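Local coordinates for ABC transporter substrate-binding protein (Staphylococcus aureus subsp. aureus NCTC 8325, PDB 3UN6) that binds zinc and probably captures a still unidentified substrate for delivery to the membrane part of an ABC-type import system, at residues S47-M52 and F249-R254; P63-E68 and Q238-D243; D88-L93 and V222-G227; D243-G248 and K319-S324. One frame throughout, in Å; residues are numbered along the deposited sequence.

Contact 1. Residues S47-M52 and F249-R254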
loop_
_atom_site.group_PDB
_atom_site.type_symbol
_atom_site.label_atom_id
_atom_site.label_comp_id
_atom_site.label_asym_id
_atom_site.label_seq_id
_atom_site.Cartn_x
_atom_site.Cartn_y
_atom_site.Cartn_z
ATOM N N SER A 47 -0.056 3.800 -4.450
ATOM C CA SER A 47 1.075 4.011 -5.338
ATOM C C SER A 47 0.923 5.238 -6.210
ATOM O O SER A 47 1.785 5.494 -7.038
ATOM C CB SER A 47 1.242 2.769 -6.249
ATOM O OG SER A 47 0.239 2.756 -7.244
ATOM N N ALA A 48 -0.152 6.012 -6.017
ATOM C CA ALA A 48 -0.485 7.143 -6.881
ATOM C C ALA A 48 0.521 8.297 -6.842
ATOM O O ALA A 48 0.606 9.054 -7.802
ATOM C CB ALA A 48 -1.880 7.659 -6.545
ATOM N N ASN A 49 1.281 8.434 -5.755
ATOM C CA ASN A 49 2.295 9.491 -5.705
ATOM C C ASN A 49 3.406 9.241 -6.740
ATOM O O ASN A 49 4.064 10.164 -7.151
ATOM C CB ASN A 49 2.904 9.674 -4.311
ATOM C CG ASN A 49 3.633 11.005 -4.175
ATOM O OD1 ASN A 49 3.118 12.043 -4.564
ATOM N ND2 ASN A 49 4.832 10.971 -3.641
ATOM N N LEU A 50 3.603 7.994 -7.156
ATOM C CA LEU A 50 4.563 7.698 -8.230
ATOM C C LEU A 50 4.080 8.300 -9.560
ATOM O O LEU A 50 4.903 8.774 -10.359
ATOM C CB LEU A 50 4.764 6.191 -8.404
ATOM C CG LEU A 50 5.574 5.478 -7.331
ATOM C CD1 LEU A 50 5.555 3.982 -7.602
ATOM C CD2 LEU A 50 6.990 6.018 -7.307
HETATM N N MSE A 51 2.758 8.277 -9.789
HETATM C CA MSE A 51 2.170 8.834 -11.015
HETATM C C MSE A 51 2.396 10.349 -10.999
HETATM O O MSE A 51 2.778 10.964 -12.008
HETATM C CB MSE A 51 0.656 8.571 -11.104
HETATM C CG MSE A 51 0.098 7.141 -10.787
HETATM SE SE MSE A 51 0.760 5.630 -11.804
HETATM C CE MSE A 51 2.308 5.132 -10.681
HETATM N N MSE A 52 2.146 10.966 -9.847
HETATM C CA MSE A 52 2.370 12.402 -9.723
HETATM C C MSE A 52 3.841 12.734 -9.973
HETATM O O MSE A 52 4.145 13.719 -10.669
HETATM C CB MSE A 52 1.953 12.915 -8.351
HETATM C CG MSE A 52 2.150 14.359 -8.198
HETATM SE SE MSE A 52 0.944 15.422 -9.376
HETATM C CE MSE A 52 2.041 17.002 -9.464
ATOM N N PHE A 249 3.137 16.491 -1.513
ATOM C CA PHE A 249 2.395 17.672 -1.064
ATOM C C PHE A 249 1.407 18.156 -2.124
ATOM O O PHE A 249 0.318 18.596 -1.784
ATOM C CB PHE A 249 3.349 18.770 -0.617
ATOM C CG PHE A 249 4.109 18.414 0.639
ATOM C CD1 PHE A 249 3.509 18.537 1.878
ATOM C CD2 PHE A 249 5.411 17.936 0.575
ATOM C CE1 PHE A 249 4.196 18.197 3.048
ATOM C CE2 PHE A 249 6.110 17.588 1.730
ATOM C CZ PHE A 249 5.497 17.721 2.974
ATOM N N LYS A 250 1.773 18.073 -3.397
ATOM C CA LYS A 250 0.823 18.396 -4.484
ATOM C C LYS A 250 -0.454 17.536 -4.381
ATOM O O LYS A 250 -1.561 17.992 -4.686
ATOM C CB LYS A 250 1.455 18.125 -5.859
ATOM C CG LYS A 250 2.113 19.277 -6.544
ATOM C CD LYS A 250 1.068 20.306 -6.997
ATOM C CE LYS A 250 1.648 21.293 -7.984
ATOM N NZ LYS A 250 2.925 21.880 -7.491
HETATM N N MSE A 251 -0.269 16.294 -3.941
HETATM C CA MSE A 251 -1.342 15.301 -3.839
HETATM C C MSE A 251 -2.326 15.519 -2.703
HETATM O O MSE A 251 -3.312 14.782 -2.595
HETATM C CB MSE A 251 -0.749 13.910 -3.756
HETATM C CG MSE A 251 -0.089 13.443 -5.052
HETATM SE SE MSE A 251 -1.372 12.937 -6.479
HETATM C CE MSE A 251 -1.970 11.224 -5.795
ATOM N N ASN A 252 -2.055 16.496 -1.847
ATOM C CA ASN A 252 -3.002 16.871 -0.798
ATOM C C ASN A 252 -4.239 17.479 -1.430
ATOM O O ASN A 252 -5.360 17.287 -0.952
ATOM C CB ASN A 252 -2.394 17.889 0.169
ATOM C CG ASN A 252 -1.492 17.249 1.197
ATOM O OD1 ASN A 252 -1.709 16.105 1.607
ATOM N ND2 ASN A 252 -0.503 18.009 1.668
ATOM N N ASP A 253 -4.027 18.259 -2.484
ATOM C CA ASP A 253 -5.127 18.828 -3.207
ATOM C C ASP A 253 -5.903 17.665 -3.833
ATOM O O ASP A 253 -5.379 16.971 -4.702
ATOM C CB ASP A 253 -4.619 19.765 -4.290
ATOM C CG ASP A 253 -5.730 20.237 -5.208
ATOM O OD1 ASP A 253 -6.878 19.807 -4.990
ATOM O OD2 ASP A 253 -5.465 21.010 -6.149
ATOM N N ARG A 254 -7.141 17.448 -3.384
ATOM C CA ARG A 254 -7.975 16.342 -3.907
ATOM C C ARG A 254 -8.309 16.334 -5.386
ATOM O O ARG A 254 -8.466 15.251 -5.960
ATOM C CB ARG A 254 -9.296 16.186 -3.149
ATOM C CG ARG A 254 -9.330 14.970 -2.253
ATOM C CD ARG A 254 -8.631 15.147 -0.941
ATOM N NE ARG A 254 -8.615 13.866 -0.234
ATOM C CZ ARG A 254 -8.468 13.726 1.076
ATOM N NH1 ARG A 254 -8.462 12.514 1.610
ATOM N NH2 ARG A 254 -8.349 14.787 1.859
#
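Met251, a selenomethionine like Met52, lays its long side chain against the first turn of helix 48-58 and meets Asn49, Met52 and finally Ala48. CB points at the helix, and CG, anti to the carbonyl carbon (chi1 -69°), is the first atom to touch: it lies 3.5 Å from Asn49 OD1 and 3.9 Å from Met52 CB. The chain then bends twice. SE comes to 3.8 Å from Met52 CB, with the two chains sliding past each other in opposite directions. Beyond the second bend the terminal CE ends 3.6 Å from Ala48 CB, where the short alanine lets the methyl come close to the helix backbone.

Met52 answers in kind. Its CG is anti to the backbone N (chi1 -179°), and its own methyl CE rests 3.7 Å from Lys250 CG; the lysine offers its aliphatic carbons here, while its amine leads away from the contact. Asn49 has a polar task elsewhere: its ND2 donates to Tyr244 O in helix 234-250.

The join fastens the start of helix 48-58 to the C-terminal part of helix 234-250 and the type I turn Lys250 to Asp253, ahead of helix 254-264. Asp253 caps that next helix through OD1 and Lys255 N. Met251 also touches Ser257 and Tyr281. Because no hydrogen bond links the two segments, the contact rests largely on dispersion between flexible, polarisable chains, which suits methionine to filling an irregular junction of helices.

Contact 2. Residues P63-E68 and Q238-D243; sequences PKYKLE and QAFVQD
Phe240 CB sits over one face of the Tyr65 ring, 4.1 Å from its centroid, in a CH-pi contact displaced toward the rim. Tyr65 CG stands between the backbone N and the carbonyl carbon (chi1 58°). The two rings are steeply inclined, their planes 75° apart, and Tyr65 CE1 lies 3.7 Å from Phe240 CD1. Farther along the same rim, Leu67 CD1 lies 3.9 Å from Phe240 CE1, the two side chains crossing at about a right angle. Ala239, small enough for the tyrosine to pass close to the helix, adds CB near Tyr65 CE2. Here helix 234-250 packs against strand 66-71, an outermost strand of the five-stranded sheet, in the alpha/beta manner of periplasmic binding proteins; Ile37 of the adjoining strand touches both aromatic residues. Toward solvent, the extended Lys64 chain passes Ala239, with CD 3.9 Å from its CB. The Tyr65 hydroxyl lies in the plane of the Phe240 ring at its edge and donates to Asp243 OD2 over 2.6 Å. Tyrosine and aspartate meet tip to tip, and the bond uses the anti lone pair of OD2. The other oxygen of this buried carboxylate, OD1, is hydrogen-bonded to Tyr60 OH, and the two phenols would be expected to stabilise its negative charge.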
loop_
_atom_site.group_PDB
_atom_site.type_symbol
_atom_site.label_atom_id
_atom_site.label_comp_id
_atom_site.label_asym_id
_atom_site.label_seq_id
_atom_site.Cartn_x
_atom_site.Cartn_y
_atom_site.Cartn_z
ATOM N N PRO A 63 15.199 16.716 -17.248
ATOM C CA PRO A 63 15.090 15.948 -16.020
ATOM C C PRO A 63 16.399 15.230 -15.708
ATOM O O PRO A 63 17.140 14.855 -16.630
ATOM C CB PRO A 63 13.974 14.946 -16.332
ATOM C CG PRO A 63 13.983 14.808 -17.796
ATOM C CD PRO A 63 14.389 16.138 -18.337
ATOM N N LYS A 64 16.665 15.024 -14.422
ATOM C CA LYS A 64 17.911 14.390 -13.974
ATOM C C LYS A 64 17.970 12.855 -14.143
ATOM O O LYS A 64 19.032 12.258 -13.991
ATOM C CB LYS A 64 18.187 14.779 -12.514
ATOM C CG LYS A 64 18.380 16.279 -12.326
ATOM C CD LYS A 64 18.708 16.650 -10.892
ATOM C CE LYS A 64 18.974 18.146 -10.766
ATOM N NZ LYS A 64 19.338 18.530 -9.375
ATOM N N TYR A 65 16.840 12.235 -14.461
ATOM C CA TYR A 65 16.750 10.785 -14.642
ATOM C C TYR A 65 15.481 10.520 -15.453
ATOM O O TYR A 65 14.712 11.451 -15.738
ATOM C CB TYR A 65 16.664 10.074 -13.274
ATOM C CG TYR A 65 15.480 10.546 -12.431
ATOM C CD1 TYR A 65 14.304 9.819 -12.362
ATOM C CD2 TYR A 65 15.533 11.761 -11.752
ATOM C CE1 TYR A 65 13.210 10.287 -11.610
ATOM C CE2 TYR A 65 14.451 12.233 -11.013
ATOM C CZ TYR A 65 13.305 11.503 -10.945
ATOM O OH TYR A 65 12.251 12.003 -10.214
ATOM N N LYS A 66 15.290 9.271 -15.857
ATOM C CA LYS A 66 14.074 8.844 -16.534
ATOM C C LYS A 66 13.379 7.882 -15.577
ATOM O O LYS A 66 14.026 7.037 -14.938
ATOM C CB LYS A 66 14.360 8.123 -17.839
ATOM C CG LYS A 66 15.065 8.947 -18.878
ATOM C CD LYS A 66 15.246 8.148 -20.159
ATOM C CE LYS A 66 16.092 8.912 -21.153
ATOM N NZ LYS A 66 16.356 8.141 -22.395
ATOM N N LEU A 67 12.070 8.019 -15.464
ATOM C CA LEU A 67 11.287 7.190 -14.581
ATOM C C LEU A 67 10.379 6.294 -15.409
ATOM O O LEU A 67 9.528 6.777 -16.171
ATOM C CB LEU A 67 10.470 8.075 -13.632
ATOM C CG LEU A 67 9.573 7.410 -12.582
ATOM C CD1 LEU A 67 10.356 6.421 -11.718
ATOM C CD2 LEU A 67 8.921 8.479 -11.729
ATOM N N GLU A 68 10.584 4.989 -15.285
ATOM C CA GLU A 68 9.739 4.019 -15.966
ATOM C C GLU A 68 8.918 3.326 -14.898
ATOM O O GLU A 68 9.480 2.737 -13.961
ATOM C CB GLU A 68 10.560 2.998 -16.760
ATOM C CG GLU A 68 9.718 1.812 -17.252
ATOM C CD GLU A 68 10.440 0.912 -18.248
ATOM O OE1 GLU A 68 9.949 -0.222 -18.480
ATOM O OE2 GLU A 68 11.490 1.330 -18.802
ATOM N N GLN A 238 18.634 10.705 -4.861
ATOM C CA GLN A 238 18.216 11.911 -4.155
ATOM C C GLN A 238 17.276 12.762 -5.014
ATOM O O GLN A 238 16.304 13.270 -4.511
ATOM C CB GLN A 238 19.438 12.740 -3.727
ATOM C CG GLN A 238 19.080 13.970 -2.892
ATOM C CD GLN A 238 18.471 13.599 -1.540
ATOM O OE1 GLN A 238 19.157 13.038 -0.673
ATOM N NE2 GLN A 238 17.192 13.944 -1.341
ATOM N N ALA A 239 17.582 12.932 -6.295
ATOM C CA ALA A 239 16.721 13.723 -7.196
ATOM C C ALA A 239 15.332 13.076 -7.267
ATOM O O ALA A 239 14.310 13.742 -7.134
ATOM C CB ALA A 239 17.343 13.834 -8.594
ATOM N N PHE A 240 15.307 11.762 -7.407
ATOM C CA PHE A 240 14.032 11.041 -7.461
ATOM C C PHE A 240 13.172 11.203 -6.171
ATOM O O PHE A 240 11.992 11.556 -6.236
ATOM C CB PHE A 240 14.288 9.571 -7.825
ATOM C CG PHE A 240 13.093 8.715 -7.690
ATOM C CD1 PHE A 240 11.930 9.030 -8.378
ATOM C CD2 PHE A 240 13.115 7.603 -6.877
ATOM C CE1 PHE A 240 10.802 8.266 -8.258
ATOM C CE2 PHE A 240 11.990 6.817 -6.752
ATOM C CZ PHE A 240 10.817 7.162 -7.459
ATOM N N VAL A 241 13.780 10.993 -5.009
ATOM C CA VAL A 241 13.062 11.133 -3.735
ATOM C C VAL A 241 12.593 12.575 -3.525
ATOM O O VAL A 241 11.545 12.821 -2.929
ATOM C CB VAL A 241 13.946 10.706 -2.553
ATOM C CG1 VAL A 241 13.326 11.138 -1.221
ATOM C CG2 VAL A 241 14.167 9.213 -2.604
ATOM N N GLN A 242 13.384 13.511 -4.019
ATOM C CA GLN A 242 13.047 14.936 -3.957
ATOM C C GLN A 242 11.789 15.252 -4.797
ATOM O O GLN A 242 10.924 15.988 -4.358
ATOM C CB GLN A 242 14.220 15.762 -4.459
ATOM C CG GLN A 242 13.903 17.259 -4.632
ATOM C CD GLN A 242 13.856 18.017 -3.331
ATOM O OE1 GLN A 242 14.907 18.379 -2.766
ATOM N NE2 GLN A 242 12.638 18.319 -2.864
ATOM N N ASP A 243 11.710 14.702 -6.009
ATOM C CA ASP A 243 10.547 14.895 -6.846
ATOM C C ASP A 243 9.362 14.206 -6.195
ATOM O O ASP A 243 8.261 14.724 -6.192
ATOM C CB ASP A 243 10.804 14.362 -8.250
ATOM C CG ASP A 243 11.866 15.156 -8.966
ATOM O OD1 ASP A 243 12.086 16.324 -8.550
ATOM O OD2 ASP A 243 12.460 14.628 -9.926
#

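Contact 3. Residues D88-L93 and V222-G227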
loop_
_atom_site.group_PDB
_atom_site.type_symbol
_atom_site.label_atom_id
_atom_site.label_comp_id
_atom_site.label_asym_id
_atom_site.label_seq_id
_atom_site.Cartn_x
_atom_site.Cartn_y
_atom_site.Cartn_z
ATOM N N ASP A 88 14.179 -1.369 -10.185
ATOM C CA ASP A 88 15.121 -0.728 -9.264
ATOM C C ASP A 88 14.516 -0.396 -7.893
ATOM O O ASP A 88 15.231 -0.090 -6.938
ATOM C CB ASP A 88 15.578 0.578 -9.920
ATOM C CG ASP A 88 16.300 0.343 -11.218
ATOM O OD1 ASP A 88 17.386 -0.302 -11.170
ATOM O OD2 ASP A 88 15.803 0.809 -12.284
ATOM N N GLY A 89 13.194 -0.385 -7.836
ATOM C CA GLY A 89 12.466 -0.078 -6.619
ATOM C C GLY A 89 10.991 -0.344 -6.832
ATOM O O GLY A 89 10.576 -0.883 -7.878
ATOM N N ALA A 90 10.182 0.044 -5.858
ATOM C CA ALA A 90 8.765 -0.241 -5.926
ATOM C C ALA A 90 7.972 0.376 -4.790
ATOM O O ALA A 90 8.528 0.675 -3.736
ATOM C CB ALA A 90 8.572 -1.760 -5.864
ATOM N N SER A 91 6.677 0.600 -5.035
ATOM C CA SER A 91 5.734 0.961 -3.958
ATOM C C SER A 91 5.193 -0.407 -3.542
ATOM O O SER A 91 4.665 -1.135 -4.380
ATOM C CB SER A 91 4.605 1.867 -4.459
ATOM O OG SER A 91 3.770 2.252 -3.386
ATOM N N THR A 92 5.339 -0.774 -2.272
ATOM C CA THR A 92 4.996 -2.133 -1.835
ATOM C C THR A 92 4.531 -2.228 -0.391
ATOM O O THR A 92 4.754 -1.324 0.418
ATOM C CB THR A 92 6.235 -3.092 -2.061
ATOM O OG1 THR A 92 5.865 -4.474 -1.873
ATOM C CG2 THR A 92 7.370 -2.747 -1.121
ATOM N N LEU A 93 3.861 -3.327 -0.077
ATOM C CA LEU A 93 3.402 -3.590 1.285
ATOM C C LEU A 93 4.632 -3.555 2.221
ATOM O O LEU A 93 5.660 -4.193 1.942
ATOM C CB LEU A 93 2.747 -4.960 1.378
ATOM C CG LEU A 93 1.562 -5.198 0.438
ATOM C CD1 LEU A 93 1.126 -6.646 0.594
ATOM C CD2 LEU A 93 0.418 -4.206 0.714
ATOM N N VAL A 222 5.049 1.395 1.240
ATOM C CA VAL A 222 6.247 2.249 1.294
ATOM C C VAL A 222 6.978 2.210 -0.051
ATOM O O VAL A 222 6.848 1.249 -0.821
ATOM C CB VAL A 222 7.277 1.745 2.379
ATOM C CG1 VAL A 222 6.824 2.121 3.782
ATOM C CG2 VAL A 222 7.524 0.250 2.229
ATOM N N LEU A 223 7.713 3.277 -0.341
ATOM C CA LEU A 223 8.601 3.309 -1.489
ATOM C C LEU A 223 9.915 2.710 -1.002
ATOM O O LEU A 223 10.532 3.227 -0.030
ATOM C CB LEU A 223 8.854 4.729 -1.961
ATOM C CG LEU A 223 9.893 4.902 -3.088
ATOM C CD1 LEU A 223 9.462 4.209 -4.337
ATOM C CD2 LEU A 223 10.130 6.405 -3.361
ATOM N N VAL A 224 10.311 1.602 -1.627
ATOM C CA VAL A 224 11.579 0.970 -1.339
ATOM C C VAL A 224 12.463 1.052 -2.579
ATOM O O VAL A 224 11.959 1.043 -3.716
ATOM C CB VAL A 224 11.421 -0.489 -0.952
ATOM C CG1 VAL A 224 10.506 -0.605 0.268
ATOM C CG2 VAL A 224 10.862 -1.310 -2.116
ATOM N N LEU A 225 13.773 1.151 -2.358
ATOM C CA LEU A 225 14.736 1.188 -3.435
ATOM C C LEU A 225 15.749 0.139 -3.188
ATOM O O LEU A 225 16.087 -0.138 -2.026
ATOM C CB LEU A 225 15.462 2.539 -3.474
ATOM C CG LEU A 225 14.571 3.752 -3.739
ATOM C CD1 LEU A 225 15.353 5.054 -3.597
ATOM C CD2 LEU A 225 13.919 3.657 -5.107
ATOM N N ARG A 226 16.242 -0.462 -4.272
ATOM C CA ARG A 226 17.311 -1.428 -4.157
ATOM C C ARG A 226 18.557 -0.698 -3.659
ATOM O O ARG A 226 18.801 0.449 -4.019
ATOM C CB ARG A 226 17.563 -2.156 -5.494
ATOM C CG ARG A 226 16.519 -3.230 -5.838
ATOM C CD ARG A 226 16.822 -3.946 -7.166
ATOM N NE ARG A 226 18.142 -4.591 -7.191
ATOM C CZ ARG A 226 18.405 -5.829 -6.769
ATOM N NH1 ARG A 226 17.456 -6.606 -6.267
ATOM N NH2 ARG A 226 19.637 -6.296 -6.854
ATOM N N GLY A 227 19.340 -1.380 -2.827
ATOM C CA GLY A 227 20.536 -0.814 -2.201
ATOM C C GLY A 227 21.569 -0.188 -3.111
ATOM O O GLY A 227 22.204 0.792 -2.729
#
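Ala90 O accepts from Val224 N over 2.9 Å in a nearly straight bond (172° at the hydrogen), while the CA-H of Leu223 approaches the same oxygen, CA 3.5 Å away. The return bond, Ala90 N to Val224 O, completes one hydrogen-bonded antiparallel pair, and Thr92 with Val222 forms the next. Beyond the Gly89-Leu225 bridge, Arg226 N also donates to Asp88 O at 2.9 Å. At that non-hydrogen-bonded pair the CA atoms are 4.1 Å apart; a CB on Gly89 would clash with Val224 O and Leu225 CD2, which is why glycine fits. On the face with Ala90 and Val222, Thr92 CG2 lies 3.9 Å from Val224 CG2, which stands between its own backbone N and carbonyl carbon, near Ala90 O. The polar ends of Asp88 and Arg226 turn to other partners, Asp88 OD2 accepting from Lys38 N and Arg226 NE pairing with Glu228. Ser91, on the face with Leu223 and Leu225, makes a weak hydrogen bond through OG to the backbone O of the zinc ligand His46. These are inner strands of a mixed sheet, flanked by 36-41 beside 89-93 and by 108-110 beside 221-225; helix 75-83 touches Thr92 and Val224, and helix 234-250 covers Leu223 and Leu225 through Phe240.

Contact 4. Residues D243-G248 and K319-S324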
loop_
_atom_site.group_PDB
_atom_site.type_symbol
_atom_site.label_atom_id
_atom_site.label_comp_id
_atom_site.label_asym_id
_atom_site.label_seq_id
_atom_site.Cartn_x
_atom_site.Cartn_y
_atom_site.Cartn_z
ATOM N N ASP A 243 11.710 14.702 -6.009
ATOM C CA ASP A 243 10.547 14.895 -6.846
ATOM C C ASP A 243 9.362 14.206 -6.195
ATOM O O ASP A 243 8.261 14.724 -6.192
ATOM C CB ASP A 243 10.804 14.362 -8.250
ATOM C CG ASP A 243 11.866 15.156 -8.966
ATOM O OD1 ASP A 243 12.086 16.324 -8.550
ATOM O OD2 ASP A 243 12.460 14.628 -9.926
ATOM N N TYR A 244 9.618 13.039 -5.631
ATOM C CA TYR A 244 8.612 12.276 -4.913
ATOM C C TYR A 244 8.071 13.076 -3.716
ATOM O O TYR A 244 6.869 13.081 -3.467
ATOM C CB TYR A 244 9.230 10.935 -4.472
ATOM C CG TYR A 244 8.269 9.945 -3.840
ATOM C CD1 TYR A 244 7.623 9.000 -4.611
ATOM C CD2 TYR A 244 8.041 9.947 -2.464
ATOM C CE1 TYR A 244 6.747 8.094 -4.047
ATOM C CE2 TYR A 244 7.183 9.036 -1.888
ATOM C CZ TYR A 244 6.527 8.116 -2.694
ATOM O OH TYR A 244 5.662 7.203 -2.134
ATOM N N LYS A 245 8.957 13.764 -2.991
ATOM C CA LYS A 245 8.560 14.546 -1.814
ATOM C C LYS A 245 7.663 15.727 -2.217
ATOM O O LYS A 245 6.600 15.937 -1.633
ATOM C CB LYS A 245 9.795 15.006 -1.053
ATOM C CG LYS A 245 9.494 15.829 0.178
ATOM C CD LYS A 245 10.727 15.945 1.040
ATOM C CE LYS A 245 10.440 16.735 2.310
ATOM N NZ LYS A 245 11.653 16.792 3.170
ATOM N N LYS A 246 8.095 16.481 -3.229
ATOM C CA LYS A 246 7.314 17.591 -3.761
ATOM C C LYS A 246 5.920 17.094 -4.192
ATOM O O LYS A 246 4.892 17.726 -3.882
ATOM C CB LYS A 246 8.022 18.214 -4.969
ATOM C CG LYS A 246 9.414 18.797 -4.709
ATOM C CD LYS A 246 9.997 19.423 -5.992
ATOM C CE LYS A 246 11.422 19.963 -5.804
ATOM N NZ LYS A 246 11.527 20.997 -4.743
ATOM N N SER A 247 5.897 15.948 -4.891
ATOM C CA SER A 247 4.652 15.360 -5.398
ATOM C C SER A 247 3.678 15.027 -4.279
ATOM O O SER A 247 2.464 15.231 -4.412
ATOM C CB SER A 247 4.943 14.097 -6.217
ATOM O OG SER A 247 5.654 14.431 -7.398
ATOM N N GLY A 248 4.230 14.540 -3.176
ATOM C CA GLY A 248 3.448 14.160 -2.013
ATOM C C GLY A 248 2.600 15.286 -1.478
ATOM O O GLY A 248 1.465 15.063 -1.060
ATOM N N LYS A 319 14.385 13.206 4.277
ATOM C CA LYS A 319 14.615 14.310 5.204
ATOM C C LYS A 319 15.423 15.426 4.546
ATOM O O LYS A 319 15.091 16.593 4.690
ATOM C CB LYS A 319 15.339 13.817 6.463
ATOM C CG LYS A 319 15.889 14.938 7.315
ATOM C CD LYS A 319 16.659 14.407 8.483
ATOM C CE LYS A 319 17.246 15.546 9.312
ATOM N NZ LYS A 319 17.955 15.035 10.526
ATOM N N GLU A 320 16.472 15.071 3.813
ATOM C CA GLU A 320 17.318 16.077 3.154
ATOM C C GLU A 320 16.628 16.744 1.970
ATOM O O GLU A 320 16.965 17.867 1.628
ATOM C CB GLU A 320 18.625 15.471 2.665
ATOM C CG GLU A 320 19.512 14.926 3.760
ATOM C CD GLU A 320 20.758 14.263 3.194
ATOM O OE1 GLU A 320 21.132 14.579 2.034
ATOM O OE2 GLU A 320 21.359 13.432 3.911
ATOM N N ALA A 321 15.690 16.047 1.340
ATOM C CA ALA A 321 14.968 16.608 0.201
ATOM C C ALA A 321 14.170 17.807 0.690
ATOM O O ALA A 321 13.577 17.766 1.776
ATOM C CB ALA A 321 14.038 15.574 -0.429
ATOM N N SER A 322 14.165 18.873 -0.100
ATOM C CA SER A 322 13.410 20.068 0.255
ATOM C C SER A 322 11.901 19.871 -0.011
ATOM O O SER A 322 11.493 19.101 -0.877
ATOM C CB SER A 322 13.923 21.280 -0.526
ATOM O OG SER A 322 13.690 21.118 -1.916
ATOM N N ARG A 323 11.088 20.571 0.759
ATOM C CA ARG A 323 9.646 20.529 0.582
ATOM C C ARG A 323 9.237 21.325 -0.667
ATOM O O ARG A 323 8.337 20.903 -1.414
ATOM C CB ARG A 323 8.938 21.118 1.810
ATOM C CG ARG A 323 9.041 20.264 3.065
ATOM C CD ARG A 323 7.986 20.666 4.072
ATOM N NE ARG A 323 7.778 19.625 5.072
ATOM C CZ ARG A 323 6.678 19.506 5.817
ATOM N NH1 ARG A 323 5.665 20.349 5.672
ATOM N NH2 ARG A 323 6.574 18.516 6.692
ATOM N N SER A 324 9.921 22.460 -0.862
ATOM C CA SER A 324 9.698 23.419 -1.968
ATOM C C SER A 324 9.735 22.835 -3.383
ATOM O O SER A 324 10.204 23.498 -4.316
ATOM C CB SER A 324 10.750 24.540 -1.885
ATOM O OG SER A 324 12.063 24.026 -2.073
ATOM O OXT SER A 324 9.295 21.713 -3.646
#
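Lys245 and Lys246, neighbours on helix 234-250, hold the C-terminal tail of the chain, which lies across the helix after helix 316-320, which Ala321 is the first residue to leave. Helix 234-250 is itself packed on the sheet of a fold of the periplasmic-binding-protein clan. Each amine takes a different acceptor. Lys245, with CG anti to the backbone N (chi1 180°) and an extended chain beyond it, sends NZ to Ala321 O at 2.6 Å, the donor tilted 30° from the carbonyl plane. The same NZ donates to Tyr318 O and makes a cation-pi contact with the Tyr318 ring, so the amine of this buried lysine is met by two carbonyls at the end of helix 316-320, where the helix dipole would favour a positive charge. On the way its methylenes are used as well: CD lies 3.6 Å from Ala321 CB, and CE packs on Arg323 CG. Lysine suits the place because it joins a long apolar stem to a strong donor.

Lys246 ends at the last residue of the chain. A bend at chi4 (-59°) brings NZ to Ser324 OXT, a salt bridge of 2.6 Å with the terminal carboxylate, whose other oxygen, Ser324 O, is 2.9 Å from the same NZ. In the tail itself, Ser322 OG and Ser324 OG share a weak hydrogen bond of 3.3 Å. Within the helix, the carbonyl of Asp243 is doubly engaged. Ser247 N reaches Asp243 O at 3.0 Å in the regular helical bond, and Ser247 OG approaches that oxygen from the opposite face of the carbonyl plane, 2.9 Å away.

Helix 234-250 is common to contacts 1, 2 and 4, and it lies on the sheet to which contact 3 belongs. Contacts 2 and 4 share Asp243, their centres 11 Å apart. Phe240 of contact 2 meets the sheet of contact 3, its CE2 3.9 Å from Leu223 CD2, and Leu50, in the helix of contact 1, packs with CD2 4.0 Å from Phe240 CZ. Contacts 1 and 4 meet where Met52 CG lies 3.4 Å from Ser247 CB. The zinc site of His46, Cys220 and Cys221 lies close to contact 3 and farther from contact 1: the side chains of Ser91 and Ala48 are about 7 Å and 11 Å from a zinc ion. Contacts 2 and 4 lie away from it.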